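Local coordinates for protein glycerol dehydrogenase (Schizosaccharomyces pombe, PDB 1TA9) that oxidises glycerol to dihydroxyacetone, probably with NAD(+) as the electron acceptor and a catalytic zinc ion, in the assimilation of glycerol, at residues M158-K162 with A183-S189; L226-I230 with V294-N298. All coordinates share one frame. Residues are numbered along the deposited sequence.

In the fold
Both contacts are buried, with centres about 17 Å apart and nearest atoms about 6 Å apart, so they do not touch. Interaction 1 lies in the nucleotide-binding part of the fold, where a helix beside the parallel sheet meets the loop entering the hairpin 188-192/198-203; its chemistry is polar, a lysine held by backbone carbonyls. Interaction 2 lies among the helices that carry the metal site: two helices cross through apolar contacts, an asparagine and a shared water. They have no element in common, but helix 289-307, which supplies 294-298 to interaction 2, also backs the loop of interaction 1, where Ala184 rests on Thr299.

Interaction 1: residues M158-K162 with A183-S189; sequences MDSAK and AATSSLS
In the dinucleotide-binding domain of this iron-containing alcohol dehydrogenase family member, helix 155-167 presents one turn, 158-162, to the loop 183-189, whose last two residues open strand 188-192. Ala183 to Ser186 form a type I beta turn, closed by Ser186 N to Ala183 O at 3.1 Å. Closest CA pairs are Met158 with Ala184 (6.9 Å) and Asp159 with Ser189 (6.1 Å). Lys162, chi1 m and then fully extended, brings its buried ammonium to the turn's carbonyls: NZ donates to Ser186 O at 2.8 Å and more weakly to Ala183 O at 2.9 Å and Ala184 O at 3.3 Å. Ala183 O also accepts from Ser186 OG (3.0 Å), whose chi1 is p, and that OG takes a weak, 3.5 Å bond from Leu188 N. The lysine thus balances backbone acceptors in a loop that probably borders the cofactor: Met158, Asp159, Ser186 and Leu188 are all likely NAD(+) contacts. Ser189 OG lies 3.3 Å from Asp159 OD1 and 3.0 Å from Leu188 O, both weak contacts within reach of its single proton. Met158, at m and t for chi1 and chi2, sets its SD 4.0 Å from Ala184 CB.

Interaction 2: residues L226-I230 with V294-N298; sequences LISGI and VVEAN
Two regular helical turns, 226-230 and 294-298, cross with their axes 9.8 Å apart at closest approach and a signed angle of 51°. Gly229 and Asn298 come closest, CA to CA 5.6 Å, while Leu226 and Val295 are 8.0 Å apart. Asn298, chi1 m and chi2 8°, points its CA-to-CB bond toward the partner helix and lays its amide against that helix's backbone. Its ND2 lies 3.3 Å from Gly229 C, in space a side chain at 229 would need: an ideal CB there would be 2.6 Å from Asn298 ND2. From there ND2 makes a weak bond to Leu226 O, 3.4 Å with a bent 128° angle, a carbonyl already accepting Ile230 N at 2.9 Å within its own helix. The same ND2 also donates to the O of Ala179, a residue that probably lines the NAD(+) site. This helix pair belongs to the all-helical part of the dehydrogenase fold that holds the metal site; in helix 223-245, Gly229 lies less than one helical turn before Asp232, a zinc ligand. Next to the Asn298 amide the packing turns apolar. The CA-to-CB bond of Leu226 runs sideways to the partner helix, but with chi1 t and chi2 p its CD1 reaches 4.1 Å from Val294 CG1. Ile230, chi1 m and chi2 t, sets CG1 4.0 Å from the same Val294 CG1; Val294 itself takes chi1 t. Helix 258-284 closes this apolar patch, with Ile279 touching Ile230. Beside the glycine, one water donates to Gly229 O at 2.7 Å and to Asn298 O at 2.9 Å.

Interaction 1: residues M158-K162 with A183-S189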
loop_
_atom_site.group_PDB
_atom_site.type_symbol
_atom_site.label_atom_id
_atom_site.label_comp_id
_atom_site.label_asym_id
_atom_site.label_seq_id
_atom_site.Cartn_x
_atom_site.Cartn_y
_atom_site.Cartn_z
ATOM N N MET B 158 35.033 -22.456 26.873
ATOM C CA MET B 158 33.641 -22.873 26.986
ATOM C C MET B 158 33.461 -24.338 26.596
ATOM O O MET B 158 32.715 -25.071 27.244
ATOM C CB MET B 158 32.743 -21.977 26.122
ATOM C CG MET B 158 32.644 -20.537 26.625
ATOM S SD MET B 158 31.363 -19.537 25.805
ATOM C CE MET B 158 32.357 -18.612 24.619
ATOM N N ASP B 159 34.146 -24.771 25.542
ATOM C CA ASP B 159 34.036 -26.157 25.117
ATOM C C ASP B 159 34.727 -27.100 26.093
ATOM O O ASP B 159 34.277 -28.226 26.302
ATOM C CB ASP B 159 34.599 -26.331 23.706
ATOM C CG ASP B 159 33.683 -25.747 22.652
ATOM O OD1 ASP B 159 32.474 -26.048 22.696
ATOM O OD2 ASP B 159 34.163 -24.993 21.783
ATOM N N SER B 160 35.816 -26.639 26.696
ATOM C CA SER B 160 36.537 -27.456 27.664
ATOM C C SER B 160 35.642 -27.676 28.884
ATOM O O SER B 160 35.607 -28.769 29.456
ATOM C CB SER B 160 37.836 -26.760 28.082
ATOM O OG SER B 160 38.737 -26.665 26.989
ATOM N N ALA B 161 34.910 -26.634 29.266
ATOM C CA ALA B 161 34.011 -26.708 30.412
ATOM C C ALA B 161 32.878 -27.704 30.169
ATOM O O ALA B 161 32.530 -28.487 31.054
ATOM C CB ALA B 161 33.437 -25.328 30.715
ATOM N N LYS B 162 32.307 -27.670 28.968
ATOM C CA LYS B 162 31.216 -28.569 28.612
ATOM C C LYS B 162 31.695 -30.014 28.610
ATOM O O LYS B 162 30.992 -30.915 29.064
ATOM C CB LYS B 162 30.659 -28.211 27.228
ATOM C CG LYS B 162 29.991 -26.844 27.155
ATOM C CD LYS B 162 29.526 -26.524 25.741
ATOM C CE LYS B 162 28.966 -25.106 25.661
ATOM N NZ LYS B 162 28.510 -24.741 24.284
ATOM N N ALA B 183 28.191 -19.963 20.060
ATOM C CA ALA B 183 28.536 -21.280 20.588
ATOM C C ALA B 183 28.138 -21.486 22.051
ATOM O O ALA B 183 27.870 -22.610 22.474
ATOM C CB ALA B 183 30.032 -21.524 20.427
ATOM N N ALA B 184 28.093 -20.399 22.813
ATOM C CA ALA B 184 27.775 -20.463 24.236
ATOM C C ALA B 184 26.608 -21.364 24.652
ATOM O O ALA B 184 26.764 -22.247 25.492
ATOM C CB ALA B 184 27.552 -19.043 24.772
ATOM N N THR B 185 25.442 -21.154 24.060
ATOM C CA THR B 185 24.256 -21.920 24.434
ATOM C C THR B 185 24.106 -23.311 23.837
ATOM O O THR B 185 23.244 -24.070 24.276
ATOM C CB THR B 185 22.972 -21.172 24.041
ATOM O OG1 THR B 185 22.831 -21.216 22.615
ATOM C CG2 THR B 185 23.030 -19.718 24.499
ATOM N N SER B 186 24.931 -23.655 22.854
ATOM C CA SER B 186 24.781 -24.937 22.173
ATOM C C SER B 186 25.284 -26.204 22.847
ATOM O O SER B 186 26.148 -26.176 23.729
ATOM C CB SER B 186 25.396 -24.856 20.775
ATOM O OG SER B 186 26.806 -24.920 20.840
ATOM N N SER B 187 24.728 -27.319 22.391
ATOM C CA SER B 187 25.070 -28.646 22.882
ATOM C C SER B 187 26.160 -29.214 21.986
ATOM O O SER B 187 26.498 -30.393 22.079
ATOM C CB SER B 187 23.851 -29.562 22.807
ATOM O OG SER B 187 22.720 -28.963 23.406
ATOM N N LEU B 188 26.694 -28.373 21.107
ATOM C CA LEU B 188 27.729 -28.801 20.174
ATOM C C LEU B 188 29.131 -28.436 20.630
ATOM O O LEU B 188 29.326 -27.620 21.530
ATOM C CB LEU B 188 27.519 -28.172 18.794
ATOM C CG LEU B 188 26.134 -28.061 18.156
ATOM C CD1 LEU B 188 26.316 -27.679 16.693
ATOM C CD2 LEU B 188 25.383 -29.368 18.265
ATOM N N SER B 189 30.104 -29.050 19.972
ATOM C CA SER B 189 31.512 -28.801 20.232
ATOM C C SER B 189 32.253 -29.044 18.931
ATOM O O SER B 189 32.311 -30.174 18.441
ATOM C CB SER B 189 32.041 -29.730 21.324
ATOM O OG SER B 189 31.658 -29.259 22.604
#

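Interaction 2: residues L226-I230 with V294-N298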
loop_
_atom_site.group_PDB
_atom_site.type_symbol
_atom_site.label_atom_id
_atom_site.label_comp_id
_atom_site.label_asym_id
_atom_site.label_seq_id
_atom_site.Cartn_x
_atom_site.Cartn_y
_atom_site.Cartn_z
ATOM N N LEU B 226 32.557 -8.139 18.798
ATOM C CA LEU B 226 31.106 -8.010 18.667
ATOM C C LEU B 226 30.705 -8.170 17.207
ATOM O O LEU B 226 29.717 -8.834 16.894
ATOM C CB LEU B 226 30.634 -6.638 19.171
ATOM C CG LEU B 226 29.127 -6.365 19.038
ATOM C CD1 LEU B 226 28.366 -7.238 20.027
ATOM C CD2 LEU B 226 28.828 -4.895 19.305
ATOM N N ILE B 227 31.477 -7.551 16.319
ATOM C CA ILE B 227 31.203 -7.615 14.893
ATOM C C ILE B 227 31.288 -9.052 14.391
ATOM O O ILE B 227 30.499 -9.465 13.544
ATOM C CB ILE B 227 32.171 -6.702 14.111
ATOM C CG1 ILE B 227 31.854 -5.243 14.447
ATOM C CG2 ILE B 227 32.039 -6.951 12.611
ATOM C CD1 ILE B 227 32.855 -4.230 13.927
ATOM N N SER B 228 32.238 -9.813 14.918
ATOM C CA SER B 228 32.369 -11.207 14.524
ATOM C C SER B 228 31.091 -11.941 14.940
ATOM O O SER B 228 30.577 -12.783 14.208
ATOM C CB SER B 228 33.578 -11.839 15.209
ATOM O OG SER B 228 33.627 -13.223 14.931
ATOM N N GLY B 229 30.582 -11.609 16.123
ATOM C CA GLY B 229 29.360 -12.227 16.602
ATOM C C GLY B 229 28.166 -11.838 15.749
ATOM O O GLY B 229 27.219 -12.607 15.610
ATOM N N ILE B 230 28.191 -10.632 15.195
ATOM C CA ILE B 230 27.100 -10.172 14.336
ATOM C C ILE B 230 27.164 -10.990 13.049
ATOM O O ILE B 230 26.138 -11.404 12.501
ATOM C CB ILE B 230 27.244 -8.659 14.020
ATOM C CG1 ILE B 230 26.926 -7.845 15.279
ATOM C CG2 ILE B 230 26.336 -8.264 12.852
ATOM C CD1 ILE B 230 27.226 -6.359 15.157
ATOM N N VAL B 294 21.856 -6.559 21.060
ATOM C CA VAL B 294 22.693 -7.318 20.143
ATOM C C VAL B 294 23.461 -8.414 20.877
ATOM O O VAL B 294 23.755 -9.463 20.302
ATOM C CB VAL B 294 23.652 -6.379 19.376
ATOM C CG1 VAL B 294 24.596 -7.187 18.490
ATOM C CG2 VAL B 294 22.828 -5.422 18.520
ATOM N N VAL B 295 23.787 -8.186 22.145
ATOM C CA VAL B 295 24.468 -9.229 22.903
ATOM C C VAL B 295 23.469 -10.384 22.998
ATOM O O VAL B 295 23.838 -11.554 22.841
ATOM C CB VAL B 295 24.868 -8.757 24.324
ATOM C CG1 VAL B 295 25.305 -9.952 25.166
ATOM C CG2 VAL B 295 26.015 -7.752 24.229
ATOM N N GLU B 296 22.197 -10.060 23.229
ATOM C CA GLU B 296 21.184 -11.113 23.309
ATOM C C GLU B 296 21.015 -11.791 21.946
ATOM O O GLU B 296 20.896 -13.009 21.863
ATOM C CB GLU B 296 19.820 -10.570 23.773
ATOM C CG GLU B 296 18.814 -11.708 23.984
ATOM C CD GLU B 296 17.364 -11.265 24.092
ATOM O OE1 GLU B 296 16.486 -12.100 23.778
ATOM O OE2 GLU B 296 17.090 -10.113 24.494
ATOM N N ALA B 297 21.006 -11.004 20.875
ATOM C CA ALA B 297 20.850 -11.564 19.534
ATOM C C ALA B 297 22.025 -12.469 19.165
ATOM O O ALA B 297 21.840 -13.553 18.607
ATOM C CB ALA B 297 20.718 -10.440 18.509
ATOM N N ASN B 298 23.232 -12.020 19.487
ATOM C CA ASN B 298 24.440 -12.778 19.182
ATOM C C ASN B 298 24.573 -14.060 19.990
ATOM O O ASN B 298 25.181 -15.027 19.535
ATOM C CB ASN B 298 25.685 -11.925 19.455
ATOM C CG ASN B 298 25.939 -10.890 18.380
ATOM O OD1 ASN B 298 25.120 -10.690 17.484
ATOM N ND2 ASN B 298 27.083 -10.221 18.469
HETATM O O HOH W 1 26.866 -14.757 17.249
#